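Local coordinates for uncharacterized protein (PDB 4LB8), which is of unknown function but belongs to the DUF4848 family, carries a predicted lipoprotein signal in its natural form and forms a two-chain assembly, at residues E34-A39 with V121-F126; M64-E69 with H96-V101; F196-K201 with S207-T212; A215-R220 with K257-K262. All coordinates share one frame; numbering follows the deposited sequence.

Contact 1 (E34-A39 with V121-F126); sequences ESYENA and VANEYF
The ring of Tyr36 and the ring of Phe126 both meet the opposite segment mainly along their rims. At the edge of the Tyr36 ring, in its plane, sits the amide oxygen of Asn123. At the edge of the Phe126 ring, again in plane, sits the backbone oxygen of Ala39, with Phe126 CZ 3.4 Å from Ala39 O. One face of the Phe126 ring carries CB of its neighbour Tyr125. Phe126 CD2 lies at the edge of the Tyr36 ring, a loose 4.4 Å from Tyr36 CE1. The methyl of Ala39 adds apolar packing, its CB 3.8 Å from Phe126 CZ.

The polar link is a hydrogen bond from Tyr36 OH to Asn123 OD1, 2.6 Å long. It lies in the carbonyl plane on a lone pair, with a C=O...donor angle of 120°. A chi1 of 153° turns the Tyr36 ring away from its own backbone N and carries it across to the 3-10 segment 121-125. Without its hydroxyl, as in a phenylalanine here, Tyr36 would probably leave Asn123 OD1 without this donor. Asp142 accepts from Asn123 ND2, and Phe30 meets both rings edge-to-face. Helix 33-44 is thus joined to the 3-10 segment 121-125 and to Phe126 just after it by apolar packing and one directed bond. With both ends of the amide engaged, the rotation of the buried Asn123 side chain is probably fixed.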
loop_
_atom_site.group_PDB
_atom_site.type_symbol
_atom_site.label_atom_id
_atom_site.label_comp_id
_atom_site.label_asym_id
_atom_site.label_seq_id
_atom_site.Cartn_x
_atom_site.Cartn_y
_atom_site.Cartn_z
ATOM N N GLU A 34 16.861 36.541 -12.990
ATOM C CA GLU A 34 17.978 35.836 -13.623
ATOM C C GLU A 34 19.033 35.436 -12.579
ATOM O O GLU A 34 19.468 34.280 -12.570
ATOM C CB GLU A 34 18.577 36.717 -14.740
ATOM C CG GLU A 34 19.760 36.124 -15.488
ATOM C CD GLU A 34 20.768 37.135 -16.008
ATOM O OE1 GLU A 34 21.019 38.149 -15.314
ATOM O OE2 GLU A 34 21.341 36.887 -17.093
ATOM N N SER A 35 19.374 36.368 -11.668
ATOM C CA SER A 35 20.312 36.151 -10.565
ATOM C C SER A 35 19.802 35.064 -9.630
ATOM O O SER A 35 20.543 34.140 -9.297
ATOM C CB SER A 35 20.542 37.450 -9.795
ATOM O OG SER A 35 21.157 38.401 -10.647
ATOM N N TYR A 36 18.521 35.152 -9.251
ATOM C CA TYR A 36 17.851 34.220 -8.350
ATOM C C TYR A 36 17.843 32.792 -8.960
ATOM O O TYR A 36 18.327 31.858 -8.315
ATOM C CB TYR A 36 16.418 34.738 -8.008
ATOM C CG TYR A 36 15.440 33.644 -7.654
ATOM C CD1 TYR A 36 15.564 32.928 -6.465
ATOM C CD2 TYR A 36 14.455 33.249 -8.551
ATOM C CE1 TYR A 36 14.730 31.852 -6.177
ATOM C CE2 TYR A 36 13.613 32.178 -8.271
ATOM C CZ TYR A 36 13.763 31.476 -7.087
ATOM O OH TYR A 36 12.922 30.439 -6.801
ATOM N N GLU A 37 17.341 32.638 -10.203
ATOM C CA GLU A 37 17.245 31.345 -10.884
ATOM C C GLU A 37 18.618 30.722 -11.061
ATOM O O GLU A 37 18.742 29.517 -10.898
ATOM C CB GLU A 37 16.504 31.463 -12.223
ATOM C CG GLU A 37 14.988 31.480 -12.047
ATOM C CD GLU A 37 14.167 31.936 -13.239
ATOM O OE1 GLU A 37 14.716 32.672 -14.093
ATOM O OE2 GLU A 37 12.952 31.624 -13.278
ATOM N N ASN A 38 19.649 31.551 -11.339
ATOM C CA ASN A 38 21.032 31.104 -11.471
ATOM C C ASN A 38 21.583 30.636 -10.142
ATOM O O ASN A 38 22.117 29.526 -10.086
ATOM C CB ASN A 38 21.905 32.210 -12.045
ATOM C CG ASN A 38 21.993 32.131 -13.542
ATOM O OD1 ASN A 38 21.070 32.535 -14.273
ATOM N ND2 ASN A 38 23.070 31.515 -14.023
ATOM N N ALA A 39 21.437 31.453 -9.064
ATOM C CA ALA A 39 21.894 31.091 -7.716
ATOM C C ALA A 39 21.187 29.828 -7.199
ATOM O O ALA A 39 21.822 29.011 -6.539
ATOM C CB ALA A 39 21.664 32.236 -6.757
ATOM N N VAL A 121 10.221 23.623 -3.125
ATOM C CA VAL A 121 11.119 23.039 -2.134
ATOM C C VAL A 121 12.564 23.579 -2.143
ATOM O O VAL A 121 13.126 23.803 -1.059
ATOM C CB VAL A 121 11.109 21.479 -2.184
ATOM C CG1 VAL A 121 9.763 20.941 -1.742
ATOM C CG2 VAL A 121 11.499 20.915 -3.556
ATOM N N ALA A 122 13.172 23.755 -3.335
ATOM C CA ALA A 122 14.575 24.192 -3.440
ATOM C C ALA A 122 14.758 25.628 -2.927
ATOM O O ALA A 122 15.855 25.978 -2.553
ATOM C CB ALA A 122 15.091 24.045 -4.862
ATOM N N ASN A 123 13.674 26.398 -2.777
ATOM C CA ASN A 123 13.740 27.761 -2.233
ATOM C C ASN A 123 14.161 27.794 -0.742
ATOM O O ASN A 123 14.498 28.871 -0.245
ATOM C CB ASN A 123 12.417 28.479 -2.418
ATOM C CG ASN A 123 12.259 29.029 -3.798
ATOM O OD1 ASN A 123 13.232 29.295 -4.477
ATOM N ND2 ASN A 123 11.035 29.257 -4.247
ATOM N N GLU A 124 14.180 26.618 -0.059
ATOM C CA GLU A 124 14.588 26.436 1.342
ATOM C C GLU A 124 16.003 27.010 1.594
ATOM O O GLU A 124 16.281 27.493 2.692
ATOM C CB GLU A 124 14.525 24.952 1.758
ATOM C CG GLU A 124 15.511 24.017 1.058
ATOM C CD GLU A 124 15.911 22.765 1.819
ATOM O OE1 GLU A 124 15.544 22.641 3.010
ATOM O OE2 GLU A 124 16.627 21.923 1.231
ATOM N N TYR A 125 16.867 26.991 0.570
ATOM C CA TYR A 125 18.219 27.533 0.630
ATOM C C TYR A 125 18.227 29.045 0.848
ATOM O O TYR A 125 19.178 29.557 1.420
ATOM C CB TYR A 125 18.978 27.223 -0.679
ATOM C CG TYR A 125 19.095 25.747 -0.986
ATOM C CD1 TYR A 125 19.779 24.890 -0.132
ATOM C CD2 TYR A 125 18.587 25.219 -2.167
ATOM C CE1 TYR A 125 19.848 23.523 -0.386
ATOM C CE2 TYR A 125 18.687 23.860 -2.454
ATOM C CZ TYR A 125 19.315 23.014 -1.557
ATOM O OH TYR A 125 19.414 21.673 -1.828
ATOM N N PHE A 126 17.204 29.771 0.365
ATOM C CA PHE A 126 17.260 31.218 0.443
ATOM C C PHE A 126 16.168 31.847 1.319
ATOM O O PHE A 126 16.417 32.942 1.828
ATOM C CB PHE A 126 17.228 31.824 -0.965
ATOM C CG PHE A 126 18.207 31.257 -1.976
ATOM C CD1 PHE A 126 19.574 31.281 -1.736
ATOM C CD2 PHE A 126 17.761 30.757 -3.193
ATOM C CE1 PHE A 126 20.484 30.788 -2.691
ATOM C CE2 PHE A 126 18.670 30.279 -4.150
ATOM C CZ PHE A 126 20.024 30.285 -3.890
#

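Contact 2 (M64-E69 with H96-V101); sequences MILMQE and HKYGDV
Leu66 sends its two methyl groups to different partners, Tyr98 and Val101. Its CG stands anti to the backbone N (chi1 -165°), and chi2 of 67° turns CD1 to the tyrosine and CD2 to the valine. CD1 goes to the edge of the Tyr98 ring, near the ring plane, and lies 3.9 Å from Tyr98 CE1. CD2 meets Val101 tip to tip, with Leu66 CD2 3.8 Å from Val101 CG1. Val101 CG2 comes within 4.1 Å of Leu66 CD2 as well.

The contact joins two consecutive helices of a helical hairpin. Segment 64-69 lies early in helix 63-80. Tyr98 closes helix 84-98, and Val101 follows in the loop after it.

The Tyr98 ring reaches helix 63-80 with CG beside its backbone N (chi1 -66°). Lys97 CG lies over one face of the ring, offset toward the rim. The phenol oxygen passes the backbone of Glu69, with Tyr98 OH 3.9 Å from Glu69 C. Its polar partner is Glu73, one turn further along helix 63-80, which accepts its hydrogen bond and also forms a salt bridge with Lys97 NZ. Met129 and Lys61 pack against Leu66 from neighbouring loops.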
loop_
_atom_site.group_PDB
_atom_site.type_symbol
_atom_site.label_atom_id
_atom_site.label_comp_id
_atom_site.label_asym_id
_atom_site.label_seq_id
_atom_site.Cartn_x
_atom_site.Cartn_y
_atom_site.Cartn_z
HETATM N N MSE A 64 16.792 25.906 5.295
HETATM C CA MSE A 64 17.607 24.725 5.082
HETATM C C MSE A 64 18.505 24.441 6.317
HETATM O O MSE A 64 18.553 23.294 6.762
HETATM C CB MSE A 64 18.447 24.866 3.815
HETATM C CG MSE A 64 19.082 23.553 3.398
HETATM SE SE MSE A 64 21.039 23.468 3.519
HETATM C CE MSE A 64 21.384 23.815 5.172
ATOM N N ILE A 65 19.200 25.476 6.868
ATOM C CA ILE A 65 20.086 25.338 8.044
ATOM C C ILE A 65 19.253 24.892 9.251
ATOM O O ILE A 65 19.692 24.016 10.004
ATOM C CB ILE A 65 20.922 26.634 8.341
ATOM C CG1 ILE A 65 21.745 27.131 7.106
ATOM C CG2 ILE A 65 21.776 26.521 9.630
ATOM C CD1 ILE A 65 23.011 26.281 6.655
ATOM N N LEU A 66 18.034 25.445 9.391
ATOM C CA LEU A 66 17.101 25.058 10.448
ATOM C C LEU A 66 16.685 23.582 10.298
ATOM O O LEU A 66 16.574 22.909 11.307
ATOM C CB LEU A 66 15.863 25.976 10.445
ATOM C CG LEU A 66 14.995 25.925 11.695
ATOM C CD1 LEU A 66 15.730 26.492 12.898
ATOM C CD2 LEU A 66 13.685 26.644 11.460
HETATM N N MSE A 67 16.470 23.085 9.062
HETATM C CA MSE A 67 16.106 21.692 8.758
HETATM C C MSE A 67 17.258 20.762 9.139
HETATM O O MSE A 67 17.016 19.713 9.740
HETATM C CB MSE A 67 15.728 21.527 7.275
HETATM C CG MSE A 67 15.139 20.148 6.928
HETATM SE SE MSE A 67 13.509 19.706 7.902
HETATM C CE MSE A 67 12.173 20.398 6.636
ATOM N N GLN A 68 18.507 21.161 8.846
ATOM C CA GLN A 68 19.693 20.410 9.271
ATOM C C GLN A 68 19.667 20.247 10.806
ATOM O O GLN A 68 19.794 19.132 11.319
ATOM C CB GLN A 68 20.991 21.131 8.852
ATOM C CG GLN A 68 21.283 21.166 7.378
ATOM C CD GLN A 68 22.055 19.962 6.897
ATOM O OE1 GLN A 68 21.532 19.138 6.135
ATOM N NE2 GLN A 68 23.336 19.860 7.284
ATOM N N GLU A 69 19.462 21.370 11.520
ATOM C CA GLU A 69 19.401 21.437 12.975
ATOM C C GLU A 69 18.256 20.595 13.536
ATOM O O GLU A 69 18.462 19.846 14.496
ATOM C CB GLU A 69 19.227 22.893 13.423
ATOM C CG GLU A 69 20.454 23.760 13.233
ATOM C CD GLU A 69 20.308 25.180 13.746
ATOM O OE1 GLU A 69 19.251 25.501 14.341
ATOM O OE2 GLU A 69 21.262 25.972 13.562
ATOM N N HIS A 96 6.867 21.984 19.556
ATOM C CA HIS A 96 6.625 23.384 19.897
ATOM C C HIS A 96 7.706 24.301 19.280
ATOM O O HIS A 96 7.371 25.348 18.718
ATOM C CB HIS A 96 6.562 23.577 21.427
ATOM C CG HIS A 96 6.420 25.019 21.836
ATOM N ND1 HIS A 96 5.181 25.656 21.846
ATOM C CD2 HIS A 96 7.373 25.928 22.168
ATOM C CE1 HIS A 96 5.420 26.912 22.198
ATOM N NE2 HIS A 96 6.723 27.128 22.399
ATOM N N LYS A 97 8.989 23.887 19.372
ATOM C CA LYS A 97 10.158 24.602 18.869
ATOM C C LYS A 97 10.122 24.800 17.338
ATOM O O LYS A 97 10.362 25.919 16.881
ATOM C CB LYS A 97 11.457 23.868 19.282
ATOM C CG LYS A 97 12.744 24.591 18.867
ATOM C CD LYS A 97 14.013 23.896 19.344
ATOM C CE LYS A 97 15.261 24.658 18.936
ATOM N NZ LYS A 97 16.516 23.984 19.377
ATOM N N TYR A 98 9.830 23.729 16.561
ATOM C CA TYR A 98 9.867 23.719 15.092
ATOM C C TYR A 98 8.502 23.775 14.371
ATOM O O TYR A 98 8.482 24.042 13.176
ATOM C CB TYR A 98 10.614 22.448 14.617
ATOM C CG TYR A 98 12.075 22.450 15.003
ATOM C CD1 TYR A 98 12.993 23.254 14.334
ATOM C CD2 TYR A 98 12.538 21.672 16.064
ATOM C CE1 TYR A 98 14.334 23.305 14.724
ATOM C CE2 TYR A 98 13.878 21.712 16.461
ATOM C CZ TYR A 98 14.772 22.532 15.787
ATOM O OH TYR A 98 16.099 22.558 16.141
ATOM N N GLY A 99 7.406 23.515 15.084
ATOM C CA GLY A 99 6.044 23.433 14.558
ATOM C C GLY A 99 5.401 24.658 13.949
ATOM O O GLY A 99 4.264 24.565 13.483
ATOM N N ASP A 100 6.111 25.797 13.921
ATOM C CA ASP A 100 5.635 27.035 13.315
ATOM C C ASP A 100 6.288 27.245 11.933
ATOM O O ASP A 100 5.556 27.348 10.933
ATOM C CB ASP A 100 5.864 28.214 14.257
ATOM C CG ASP A 100 4.836 28.190 15.368
ATOM O OD1 ASP A 100 4.958 27.328 16.279
ATOM O OD2 ASP A 100 3.840 28.936 15.264
ATOM N N VAL A 101 7.648 27.260 11.863
ATOM C CA VAL A 101 8.385 27.357 10.592
ATOM C C VAL A 101 8.084 26.074 9.770
ATOM O O VAL A 101 7.816 26.145 8.560
ATOM C CB VAL A 101 9.912 27.550 10.812
ATOM C CG1 VAL A 101 10.643 27.707 9.491
ATOM C CG2 VAL A 101 10.194 28.747 11.707
#

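Contact 3 (F196-K201 with S207-T212); sequences FTSQKK and SRYSTT
Lys200 and Ser207 form an antiparallel hydrogen-bonded pair. Lys200 N donates to Ser207 O at 3.0 Å, with an N-H...O angle of 164°. The return bond, from Ser207 N to Lys200 O, is longer at 3.3 Å. Gln199 and Arg208 follow as the non-hydrogen-bonded pair, where the side chains diverge.

CA-H...O contacts add to the pairing. Arg208 CA lies 3.6 Å from Ser198 O, and Gln199 CA lies 3.3 Å from Ser207 O.

The main side-chain packing is between Lys200 and Tyr209. Lys200 CB sits over one face of the Tyr209 ring in a CH-pi contact, 4.1 Å from the centroid and offset toward the rim. Lys200 CG meets Tyr209 CB at 3.4 Å. The lysine starts with CG between the backbone N and the carbonyl carbon (chi1 48°), then bends back along its chain to bring NZ near Ser207 CB. A glycine in place of Lys200 would probably leave this ring face without its aliphatic cover and give the tyrosine more room to turn. Further along, the methyl of Thr211 packs on Ser198, with Thr211 CG2 3.6 Å from Ser198 CB.

The contact lies in the beta hairpin of strands 191-201 and 206-208, the chain leaving the strand after Arg208. Strand 191-201 also pairs with strands 179-188 and 254-262. Arg179 makes a cation-pi contact with Tyr209. Arg208 reaches the second subunit, where it bonds to Pro114 O and forms a salt bridge with Asp71.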
loop_
_atom_site.group_PDB
_atom_site.type_symbol
_atom_site.label_atom_id
_atom_site.label_comp_id
_atom_site.label_asym_id
_atom_site.label_seq_id
_atom_site.Cartn_x
_atom_site.Cartn_y
_atom_site.Cartn_z
ATOM N N PHE A 196 -8.892 -18.222 1.590
ATOM C CA PHE A 196 -7.590 -18.062 0.944
ATOM C C PHE A 196 -7.892 -17.593 -0.446
ATOM O O PHE A 196 -8.675 -18.243 -1.143
ATOM C CB PHE A 196 -6.793 -19.369 0.932
ATOM C CG PHE A 196 -6.302 -19.906 2.253
ATOM C CD1 PHE A 196 -7.116 -20.709 3.043
ATOM C CD2 PHE A 196 -4.989 -19.701 2.660
ATOM C CE1 PHE A 196 -6.646 -21.251 4.246
ATOM C CE2 PHE A 196 -4.514 -20.252 3.870
ATOM C CZ PHE A 196 -5.346 -21.028 4.649
ATOM N N THR A 197 -7.337 -16.433 -0.836
ATOM C CA THR A 197 -7.624 -15.817 -2.137
ATOM C C THR A 197 -6.350 -15.466 -2.937
ATOM O O THR A 197 -5.304 -15.162 -2.359
ATOM C CB THR A 197 -8.498 -14.546 -1.964
ATOM O OG1 THR A 197 -7.904 -13.692 -0.992
ATOM C CG2 THR A 197 -9.940 -14.854 -1.568
ATOM N N SER A 198 -6.457 -15.513 -4.273
ATOM C CA SER A 198 -5.358 -15.164 -5.143
ATOM C C SER A 198 -5.868 -14.739 -6.496
ATOM O O SER A 198 -6.767 -15.374 -7.076
ATOM C CB SER A 198 -4.348 -16.302 -5.279
ATOM O OG SER A 198 -4.729 -17.265 -6.248
ATOM N N GLN A 199 -5.271 -13.660 -7.000
ATOM C CA GLN A 199 -5.593 -13.088 -8.294
ATOM C C GLN A 199 -4.322 -12.704 -9.047
ATOM O O GLN A 199 -3.278 -12.487 -8.431
ATOM C CB GLN A 199 -6.503 -11.866 -8.129
ATOM C CG GLN A 199 -7.892 -12.183 -7.584
ATOM C CD GLN A 199 -8.802 -10.985 -7.687
ATOM O OE1 GLN A 199 -8.526 -9.913 -7.145
ATOM N NE2 GLN A 199 -9.891 -11.122 -8.421
ATOM N N LYS A 200 -4.418 -12.660 -10.383
ATOM C CA LYS A 200 -3.371 -12.243 -11.313
ATOM C C LYS A 200 -3.935 -11.122 -12.172
ATOM O O LYS A 200 -5.123 -11.157 -12.519
ATOM C CB LYS A 200 -2.831 -13.414 -12.186
ATOM C CG LYS A 200 -3.908 -14.295 -12.837
ATOM C CD LYS A 200 -4.218 -13.947 -14.283
ATOM C CE LYS A 200 -5.680 -14.157 -14.607
ATOM N NZ LYS A 200 -6.191 -13.104 -15.537
ATOM N N LYS A 201 -3.097 -10.133 -12.513
ATOM C CA LYS A 201 -3.506 -9.014 -13.343
ATOM C C LYS A 201 -3.308 -9.396 -14.815
ATOM O O LYS A 201 -2.207 -9.763 -15.216
ATOM C CB LYS A 201 -2.698 -7.755 -12.967
ATOM C CG LYS A 201 -3.378 -6.408 -13.204
ATOM C CD LYS A 201 -2.371 -5.264 -12.994
ATOM C CE LYS A 201 -2.895 -3.872 -13.319
ATOM N NZ LYS A 201 -3.717 -3.282 -12.216
ATOM N N SER A 207 -8.357 -11.212 -12.054
ATOM C CA SER A 207 -9.124 -12.429 -12.203
ATOM C C SER A 207 -8.459 -13.500 -11.352
ATOM O O SER A 207 -7.270 -13.398 -11.083
ATOM C CB SER A 207 -9.142 -12.807 -13.677
ATOM O OG SER A 207 -9.663 -14.094 -13.935
ATOM N N ARG A 208 -9.210 -14.504 -10.902
ATOM C CA ARG A 208 -8.671 -15.583 -10.074
ATOM C C ARG A 208 -7.784 -16.555 -10.873
ATOM O O ARG A 208 -8.024 -16.802 -12.060
ATOM C CB ARG A 208 -9.817 -16.352 -9.395
ATOM C CG ARG A 208 -10.086 -15.834 -8.008
ATOM C CD ARG A 208 -11.408 -16.284 -7.475
ATOM N NE ARG A 208 -11.944 -15.286 -6.548
ATOM C CZ ARG A 208 -13.203 -14.860 -6.546
ATOM N NH1 ARG A 208 -14.069 -15.319 -7.440
ATOM N NH2 ARG A 208 -13.601 -13.958 -5.666
ATOM N N TYR A 209 -6.762 -17.107 -10.208
ATOM C CA TYR A 209 -5.831 -18.069 -10.807
ATOM C C TYR A 209 -5.330 -19.026 -9.719
ATOM O O TYR A 209 -5.290 -18.643 -8.550
ATOM C CB TYR A 209 -4.664 -17.335 -11.515
ATOM C CG TYR A 209 -3.476 -17.011 -10.624
ATOM C CD1 TYR A 209 -3.581 -16.081 -9.587
ATOM C CD2 TYR A 209 -2.246 -17.635 -10.819
ATOM C CE1 TYR A 209 -2.497 -15.804 -8.748
ATOM C CE2 TYR A 209 -1.161 -17.375 -9.979
ATOM C CZ TYR A 209 -1.289 -16.456 -8.946
ATOM O OH TYR A 209 -0.213 -16.198 -8.121
ATOM N N SER A 210 -4.920 -20.233 -10.094
ATOM C CA SER A 210 -4.418 -21.225 -9.142
ATOM C C SER A 210 -3.029 -20.881 -8.600
ATOM O O SER A 210 -2.194 -20.416 -9.361
ATOM C CB SER A 210 -4.380 -22.604 -9.789
ATOM O OG SER A 210 -5.682 -23.036 -10.150
ATOM N N THR A 211 -2.778 -21.122 -7.292
ATOM C CA THR A 211 -1.471 -20.885 -6.646
ATOM C C THR A 211 -1.262 -21.831 -5.440
ATOM O O THR A 211 -2.156 -22.609 -5.086
ATOM C CB THR A 211 -1.321 -19.393 -6.216
ATOM O OG1 THR A 211 0.062 -19.092 -6.012
ATOM C CG2 THR A 211 -2.084 -19.057 -4.940
ATOM N N THR A 212 -0.082 -21.751 -4.814
ATOM C CA THR A 212 0.257 -22.465 -3.588
ATOM C C THR A 212 0.235 -21.416 -2.482
ATOM O O THR A 212 0.857 -20.375 -2.661
ATOM C CB THR A 212 1.615 -23.172 -3.735
ATOM O OG1 THR A 212 1.436 -24.324 -4.562
ATOM C CG2 THR A 212 2.196 -23.606 -2.404
#

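Contact 4 (A215-R220 with K257-K262); sequences AKVNLR and KVFGRK
Phe259 reaches across to Val217 and Leu219 with the far end of its ring. From CB the chain runs to CG, which a chi1 of -168° swings away from the backbone N, pointing the ring at strand 213-220. CE2 meets both residues: Phe259 CE2 lies 4.0 Å from Leu219 CD1 and 4.1 Å from Val217 CG1. CZ, at the tip, makes the closest approach. Phe259 CZ lies 3.7 Å from Val217 CG2 and 3.9 Å from Val217 CG1, so the tip meets both valine methyls. Val217 CG2 and Leu219 CD1 are both at the ring edge, near its plane.

The two segments belong to different antiparallel sheets, and their strands share no hydrogen bond here. Phe259 therefore packs one sheet on the other. It stands at a classic beta bulge, where Phe259 and Gly260 both face Ile192 of strand 191-201.

Val217 faces the ring from the opposite direction, whereas Leu219 crosses it at a slant. Ile246 of strand 244-247 touches both Val217 and Phe259, and the Phe222 ring meets the Phe259 ring. A bound di(hydroxyethyl)ether, probably from the crystallisation liquor, lies about 4 Å from the side chain of Phe259.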
loop_
_atom_site.group_PDB
_atom_site.type_symbol
_atom_site.label_atom_id
_atom_site.label_comp_id
_atom_site.label_asym_id
_atom_site.label_seq_id
_atom_site.Cartn_x
_atom_site.Cartn_y
_atom_site.Cartn_z
ATOM N N ALA A 215 1.225 -19.792 4.929
ATOM C CA ALA A 215 0.814 -19.048 6.099
ATOM C C ALA A 215 1.646 -19.443 7.295
ATOM O O ALA A 215 2.211 -20.543 7.342
ATOM C CB ALA A 215 -0.666 -19.290 6.378
ATOM N N LYS A 216 1.751 -18.501 8.227
ATOM C CA LYS A 216 2.389 -18.573 9.530
ATOM C C LYS A 216 1.336 -18.108 10.543
ATOM O O LYS A 216 0.924 -16.944 10.553
ATOM C CB LYS A 216 3.661 -17.716 9.559
ATOM C CG LYS A 216 4.928 -18.483 9.201
ATOM C CD LYS A 216 6.139 -17.549 9.011
ATOM C CE LYS A 216 6.798 -17.111 10.312
ATOM N NZ LYS A 216 7.544 -15.826 10.163
ATOM N N VAL A 217 0.842 -19.043 11.328
ATOM C CA VAL A 217 -0.259 -18.832 12.269
ATOM C C VAL A 217 0.251 -18.980 13.708
ATOM O O VAL A 217 0.925 -19.965 14.035
ATOM C CB VAL A 217 -1.379 -19.874 11.939
ATOM C CG1 VAL A 217 -2.586 -19.747 12.873
ATOM C CG2 VAL A 217 -1.803 -19.806 10.470
ATOM N N ASN A 218 -0.057 -18.004 14.565
ATOM C CA ASN A 218 0.299 -18.098 15.991
ATOM C C ASN A 218 -0.892 -17.606 16.780
ATOM O O ASN A 218 -1.059 -16.392 16.921
ATOM C CB ASN A 218 1.582 -17.323 16.332
ATOM C CG ASN A 218 2.067 -17.530 17.748
ATOM O OD1 ASN A 218 1.677 -18.457 18.462
ATOM N ND2 ASN A 218 2.928 -16.652 18.192
ATOM N N LEU A 219 -1.746 -18.536 17.236
ATOM C CA LEU A 219 -2.990 -18.172 17.914
ATOM C C LEU A 219 -3.159 -18.793 19.285
ATOM O O LEU A 219 -2.809 -19.954 19.490
ATOM C CB LEU A 219 -4.223 -18.563 17.061
ATOM C CG LEU A 219 -4.346 -17.973 15.655
ATOM C CD1 LEU A 219 -5.591 -18.511 14.945
ATOM C CD2 LEU A 219 -4.357 -16.471 15.687
ATOM N N ARG A 220 -3.772 -18.018 20.199
ATOM C CA ARG A 220 -4.114 -18.445 21.560
ATOM C C ARG A 220 -5.572 -18.880 21.607
ATOM O O ARG A 220 -6.407 -18.264 20.946
ATOM C CB ARG A 220 -3.855 -17.328 22.583
ATOM C CG ARG A 220 -2.456 -17.371 23.183
ATOM C CD ARG A 220 -1.971 -16.011 23.677
ATOM N NE ARG A 220 -2.490 -14.843 22.935
ATOM C CZ ARG A 220 -1.950 -14.306 21.836
ATOM N NH1 ARG A 220 -0.878 -14.858 21.274
ATOM N NH2 ARG A 220 -2.496 -13.232 21.277
ATOM N N LYS A 257 -12.239 -22.793 3.793
ATOM C CA LYS A 257 -11.881 -23.854 4.730
ATOM C C LYS A 257 -12.385 -23.593 6.139
ATOM O O LYS A 257 -12.459 -22.457 6.576
ATOM C CB LYS A 257 -10.327 -23.964 4.811
ATOM C CG LYS A 257 -9.611 -24.576 3.615
ATOM C CD LYS A 257 -9.394 -26.083 3.784
ATOM C CE LYS A 257 -8.517 -26.640 2.693
ATOM N NZ LYS A 257 -8.893 -28.025 2.303
ATOM N N VAL A 258 -12.657 -24.654 6.867
ATOM C CA VAL A 258 -12.845 -24.623 8.306
ATOM C C VAL A 258 -11.403 -24.481 8.767
ATOM O O VAL A 258 -10.577 -25.348 8.447
ATOM C CB VAL A 258 -13.544 -25.897 8.856
ATOM C CG1 VAL A 258 -13.452 -25.958 10.378
ATOM C CG2 VAL A 258 -14.987 -25.971 8.409
ATOM N N PHE A 259 -11.067 -23.355 9.373
ATOM C CA PHE A 259 -9.697 -23.087 9.784
ATOM C C PHE A 259 -9.370 -23.785 11.117
ATOM O O PHE A 259 -8.266 -24.261 11.315
ATOM C CB PHE A 259 -9.503 -21.566 9.876
ATOM C CG PHE A 259 -8.084 -21.090 10.015
ATOM C CD1 PHE A 259 -7.172 -21.254 8.977
ATOM C CD2 PHE A 259 -7.671 -20.418 11.161
ATOM C CE1 PHE A 259 -5.859 -20.790 9.099
ATOM C CE2 PHE A 259 -6.360 -19.923 11.273
ATOM C CZ PHE A 259 -5.462 -20.122 10.247
ATOM N N GLY A 260 -10.336 -23.816 12.013
ATOM C CA GLY A 260 -10.216 -24.420 13.322
ATOM C C GLY A 260 -11.419 -24.104 14.168
ATOM O O GLY A 260 -12.479 -23.757 13.645
ATOM N N ARG A 261 -11.260 -24.239 15.482
ATOM C CA ARG A 261 -12.274 -23.913 16.480
ATOM C C ARG A 261 -11.666 -23.129 17.614
ATOM O O ARG A 261 -10.470 -23.269 17.883
ATOM C CB ARG A 261 -12.895 -25.186 17.086
ATOM C CG ARG A 261 -13.921 -25.907 16.250
ATOM C CD ARG A 261 -14.650 -26.978 17.048
ATOM N NE ARG A 261 -13.758 -28.010 17.597
ATOM C CZ ARG A 261 -14.174 -29.168 18.105
ATOM N NH1 ARG A 261 -15.464 -29.480 18.096
ATOM N NH2 ARG A 261 -13.300 -30.037 18.596
ATOM N N LYS A 262 -12.506 -22.388 18.343
ATOM C CA LYS A 262 -12.136 -21.699 19.570
ATOM C C LYS A 262 -12.215 -22.681 20.776
ATOM O O LYS A 262 -13.208 -23.411 20.944
ATOM C CB LYS A 262 -13.060 -20.505 19.809
ATOM C CG LYS A 262 -12.870 -19.342 18.846
ATOM C CD LYS A 262 -13.910 -18.260 19.098
ATOM C CE LYS A 262 -13.799 -17.652 20.476
ATOM N NZ LYS A 262 -14.823 -16.610 20.708
#

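Contacts 1 and 2 lie on one side of the chain's centre, beside the helices, and contacts 3 and 4 on the other, in the antiparallel sheets. Contact 2 is nested within the loop closed by contact 1. Their centres are 19 Å apart, and they touch through a probable hydrogen bond from Met64 N to Glu124 O, 3.1 Å long. Contacts 3 and 4 have centres 21 Å apart and share a sheet through strands 191-201 and 254-262. Contacts 1 and 4 are farthest apart, about 59 Å between centres. All four touch the second subunit: Glu124 and Tyr125 bond to its Thr256, Lys257 to its Ser44, and contact 2 only packs Met67 on its Asn254.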